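Local coordinates for putative Ribokinase II (Escherichia coli O6, PDB 3IQ0), which probably transfers phosphate from ATP to a sugar such as ribose, with magnesium, as a member of the pfkB family of carbohydrate kinases, at residues Gly295-Glu298 with Gly299-Arg302; Phe43-Gln46 with Val47-Gly51. All coordinates share one frame; numbering follows the deposited sequence.

Both contacts are local and largely buried, their centres about 10 Å apart, and each opens at its later end, where Arg302 and Gly51 are exposed. Contact 1 is a turn and extended loop from helix 276-290 to helix 303-312; contact 2 is the C-terminal end of helix 39-49. The loop runs along the helix, with Met297 and Thr300 meeting Asp45 and Gln46 and Arg302 meeting Arg49. The helix satisfies its peptides with i to i+4 bonds and turns apolar groups inward, whereas the loop relies on one turn bond, on water and on side chains such as Asp254 and Glu305. Arg72 serves both, through a salt bridge to Glu298 and a weak, long ion pair with Asp45.

Contact 1: Gly295-Glu298 with Gly299-Arg302; sequences GPME and GTSR
Met297, the third residue of a type I beta turn from Gly295 to Glu298, meets Thr300 two residues beyond the turn, in the loop that joins helix 276-290 to helix 303-312. The turn is closed by Glu298 N donating to Gly295 O at 3.2 Å. Pro296 suits its second position because the ring already holds phi near the value required. Gly295 has positive phi, and its bare CA leaves room for Glu298 CG, 3.7 Å away. Glu298 is folded back over the turn: CG lies anti to its own carbonyl carbon (chi1 -50°), and a second bend at chi2 brings the carboxylate round to Arg72, with which OE2 forms a salt bridge. Glu298 is partly exposed, and Arg72 pairs its charge. Met297, modelled as selenomethionine, reaches away in a chain extended through chi2 and lies against Pro36 of strand 29-37 and Asp45 of helix 39-49, a long apolar chain touching both elements.

Thr300 approaches Met297 with its methyl branch. Its hydroxyl sits between backbone N and carbonyl carbon (chi1 63°), which places CG2 beside the backbone N and 3.8 Å from Met297 O; the two side chains come only to 4.4 Å, CG2 to Met297 CG. OG1 faces the helix side, with a weak hydrogen bond to Arg49 NH1. Water links the peptides that the turn does not pair directly. One molecule donates to Pro296 O at 2.6 Å and accepts from Gly299 N at 3.0 Å, so that it spans the two backbone groups.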
loop_
_atom_site.group_PDB
_atom_site.type_symbol
_atom_site.label_atom_id
_atom_site.label_comp_id
_atom_site.label_asym_id
_atom_site.label_seq_id
_atom_site.Cartn_x
_atom_site.Cartn_y
_atom_site.Cartn_z
ATOM N N GLY B 295 -3.818 -18.442 -5.956
ATOM C CA GLY B 295 -3.935 -17.765 -4.680
ATOM C C GLY B 295 -2.847 -18.313 -3.784
ATOM O O GLY B 295 -2.745 -19.528 -3.607
ATOM N N PRO B 296 -2.034 -17.436 -3.180
ATOM C CA PRO B 296 -0.920 -17.785 -2.292
ATOM C C PRO B 296 -1.210 -18.826 -1.217
ATOM O O PRO B 296 -0.423 -19.755 -1.014
ATOM C CB PRO B 296 -0.528 -16.437 -1.675
ATOM C CG PRO B 296 -0.949 -15.447 -2.708
ATOM C CD PRO B 296 -2.294 -15.988 -3.124
HETATM N N MSE B 297 -2.336 -18.676 -0.534
HETATM C CA MSE B 297 -2.690 -19.582 0.556
HETATM C C MSE B 297 -3.885 -20.470 0.242
HETATM O O MSE B 297 -4.404 -21.152 1.120
HETATM C CB MSE B 297 -2.994 -18.748 1.805
HETATM C CG MSE B 297 -2.957 -19.513 3.108
HETATM SE SE MSE B 297 -3.512 -18.408 4.569
HETATM C CE MSE B 297 -2.221 -16.988 4.366
ATOM N N GLU B 298 -4.316 -20.473 -1.011
ATOM C CA GLU B 298 -5.489 -21.250 -1.391
ATOM C C GLU B 298 -5.206 -22.699 -1.777
ATOM O O GLU B 298 -6.128 -23.463 -2.053
ATOM C CB GLU B 298 -6.205 -20.541 -2.537
ATOM C CG GLU B 298 -6.446 -19.064 -2.258
ATOM C CD GLU B 298 -7.200 -18.829 -0.964
ATOM O OE1 GLU B 298 -8.315 -19.369 -0.815
ATOM O OE2 GLU B 298 -6.677 -18.107 -0.090
ATOM N N GLY B 299 -3.934 -23.077 -1.786
ATOM C CA GLY B 299 -3.587 -24.433 -2.165
ATOM C C GLY B 299 -3.153 -25.354 -1.040
ATOM O O GLY B 299 -2.681 -26.455 -1.314
ATOM N N THR B 300 -3.311 -24.932 0.213
ATOM C CA THR B 300 -2.909 -25.782 1.333
ATOM C C THR B 300 -3.783 -27.035 1.359
ATOM O O THR B 300 -4.917 -27.015 0.873
ATOM C CB THR B 300 -3.020 -25.042 2.681
ATOM O OG1 THR B 300 -4.386 -24.700 2.938
ATOM C CG2 THR B 300 -2.163 -23.782 2.658
ATOM N N SER B 301 -3.249 -28.119 1.920
ATOM C CA SER B 301 -3.973 -29.382 1.958
ATOM C C SER B 301 -4.070 -30.027 3.336
ATOM O O SER B 301 -3.224 -29.798 4.208
ATOM C CB SER B 301 -3.307 -30.390 1.018
ATOM O OG SER B 301 -3.162 -29.895 -0.291
ATOM N N ARG B 302 -5.107 -30.845 3.511
ATOM C CA ARG B 302 -5.312 -31.588 4.748
ATOM C C ARG B 302 -4.482 -32.852 4.593
ATOM O O ARG B 302 -4.194 -33.277 3.472
ATOM C CB ARG B 302 -6.788 -31.957 4.936
ATOM C CG ARG B 302 -7.698 -30.773 5.223
ATOM C CD ARG B 302 -9.069 -31.226 5.706
ATOM N NE ARG B 302 -8.991 -31.988 6.951
ATOM C CZ ARG B 302 -10.048 -32.443 7.618
ATOM N NH1 ARG B 302 -11.273 -32.217 7.165
ATOM N NH2 ARG B 302 -9.884 -33.129 8.741
HETATM O O HOH W 1 -1.134 -22.129 -1.661
HETATM O O HOH W 2 -5.624 -23.219 1.272
#

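Contact 2: Phe43-Gln46 with Val47-Gly51; sequences FIDQ and VTRLG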
loop_
_atom_site.group_PDB
_atom_site.type_symbol
_atom_site.label_atom_id
_atom_site.label_comp_id
_atom_site.label_asym_id
_atom_site.label_seq_id
_atom_site.Cartn_x
_atom_site.Cartn_y
_atom_site.Cartn_z
ATOM N N PHE B 43 2.896 -20.643 5.496
ATOM C CA PHE B 43 3.585 -21.750 6.153
ATOM C C PHE B 43 2.745 -22.234 7.330
ATOM O O PHE B 43 2.413 -23.417 7.435
ATOM C CB PHE B 43 4.952 -21.292 6.691
ATOM C CG PHE B 43 5.630 -22.298 7.599
ATOM C CD1 PHE B 43 6.420 -23.317 7.071
ATOM C CD2 PHE B 43 5.479 -22.221 8.983
ATOM C CE1 PHE B 43 7.055 -24.243 7.903
ATOM C CE2 PHE B 43 6.107 -23.143 9.833
ATOM C CZ PHE B 43 6.896 -24.154 9.290
ATOM N N ILE B 44 2.407 -21.304 8.214
ATOM C CA ILE B 44 1.639 -21.631 9.406
ATOM C C ILE B 44 0.233 -22.128 9.104
ATOM O O ILE B 44 -0.315 -22.929 9.857
ATOM C CB ILE B 44 1.578 -20.420 10.375
ATOM C CG1 ILE B 44 1.589 -20.927 11.813
ATOM C CG2 ILE B 44 0.343 -19.578 10.121
ATOM C CD1 ILE B 44 2.870 -21.628 12.180
ATOM N N ASP B 45 -0.362 -21.658 8.012
ATOM C CA ASP B 45 -1.705 -22.123 7.668
ATOM C C ASP B 45 -1.619 -23.603 7.274
ATOM O O ASP B 45 -2.516 -24.397 7.588
ATOM C CB ASP B 45 -2.288 -21.316 6.512
ATOM C CG ASP B 45 -3.778 -21.539 6.345
ATOM O OD1 ASP B 45 -4.520 -21.324 7.322
ATOM O OD2 ASP B 45 -4.208 -21.916 5.238
ATOM N N GLN B 46 -0.538 -23.983 6.602
ATOM C CA GLN B 46 -0.384 -25.376 6.197
ATOM C C GLN B 46 -0.165 -26.226 7.442
ATOM O O GLN B 46 -0.676 -27.338 7.536
ATOM C CB GLN B 46 0.787 -25.536 5.219
ATOM C CG GLN B 46 1.015 -26.971 4.719
ATOM C CD GLN B 46 -0.251 -27.605 4.169
ATOM O OE1 GLN B 46 -1.010 -28.261 4.898
ATOM N NE2 GLN B 46 -0.496 -27.404 2.889
ATOM N N VAL B 47 0.579 -25.695 8.410
ATOM C CA VAL B 47 0.811 -26.433 9.643
ATOM C C VAL B 47 -0.499 -26.717 10.367
ATOM O O VAL B 47 -0.752 -27.850 10.759
ATOM C CB VAL B 47 1.734 -25.669 10.611
ATOM C CG1 VAL B 47 1.753 -26.362 11.951
ATOM C CG2 VAL B 47 3.144 -25.583 10.036
ATOM N N THR B 48 -1.330 -25.694 10.550
ATOM C CA THR B 48 -2.594 -25.897 11.254
ATOM C C THR B 48 -3.577 -26.759 10.475
ATOM O O THR B 48 -4.415 -27.427 11.070
ATOM C CB THR B 48 -3.302 -24.571 11.598
ATOM O OG1 THR B 48 -4.350 -24.843 12.529
ATOM C CG2 THR B 48 -3.923 -23.926 10.339
ATOM N N ARG B 49 -3.483 -26.752 9.150
ATOM C CA ARG B 49 -4.394 -27.564 8.367
ATOM C C ARG B 49 -4.043 -29.040 8.491
ATOM O O ARG B 49 -4.871 -29.899 8.200
ATOM C CB ARG B 49 -4.382 -27.130 6.905
ATOM C CG ARG B 49 -4.966 -25.745 6.701
ATOM C CD ARG B 49 -5.689 -25.683 5.388
ATOM N NE ARG B 49 -6.908 -26.479 5.421
ATOM C CZ ARG B 49 -7.514 -26.949 4.337
ATOM N NH1 ARG B 49 -7.005 -26.711 3.141
ATOM N NH2 ARG B 49 -8.636 -27.644 4.450
ATOM N N LEU B 50 -2.813 -29.331 8.916
ATOM C CA LEU B 50 -2.388 -30.713 9.110
ATOM C C LEU B 50 -2.723 -31.159 10.547
ATOM O O LEU B 50 -2.452 -32.296 10.938
ATOM C CB LEU B 50 -0.891 -30.866 8.789
ATOM C CG LEU B 50 -0.623 -30.737 7.275
ATOM C CD1 LEU B 50 0.868 -30.702 6.980
ATOM C CD2 LEU B 50 -1.295 -31.912 6.539
ATOM N N GLY B 51 -3.335 -30.255 11.314
ATOM C CA GLY B 51 -3.759 -30.565 12.674
ATOM C C GLY B 51 -2.774 -30.304 13.797
ATOM O O GLY B 51 -3.030 -30.636 14.954
#
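Phe43 and Val47 begin the last turns of helix 39-49, where Val47 N donates to Phe43 O at 3.1 Å. The i to i+4 ladder continues with Thr48 N to Ile44 O, the straightest of the set at 167°, and Arg49 N to Asp45 O at 3.0 Å. It then frays: Gln46 O is shared by two weak bonds, from Leu50 N and from Arg49 N. Leu50 N also donates to Val47 O, three residues back. Gly51 N turns back to Thr48 O at 3.0 Å, ending the helix in a Schellman motif. Gly51 has positive phi, which glycine adopts readily.

On the inner side, the valine meets two neighbours. With CG1 anti to the backbone N (chi1 171°), Val47 CG2 stands over one face of the Phe43 ring, 4.2 Å from its centroid in a CH-pi contact. Val47 CB comes within 4.5 Å of Ile44 CD1. A beta-branched residue fits here because one methyl can meet the ring.

Polar side chains look beyond the helix. The buried Thr48 hydroxyl is bonded to Asp76 O. Asp45 OD1 lies close to the like-charged Asp76 OD2, which may raise the pKa of one carboxylate, though a weak, long ion pair of Asp45 OD2 with Arg72 NH1 probably offsets part of the effect.

Ile44, Val47 and Thr48 rest on Cys54 of strand 54-61. Phe43 stacks its ring with His135 and touches Ile267 of helix 258-271, while Leu50 fits between that helix, at Ala265 and Ala268, and helix 303-312, at Leu303 and Ile306.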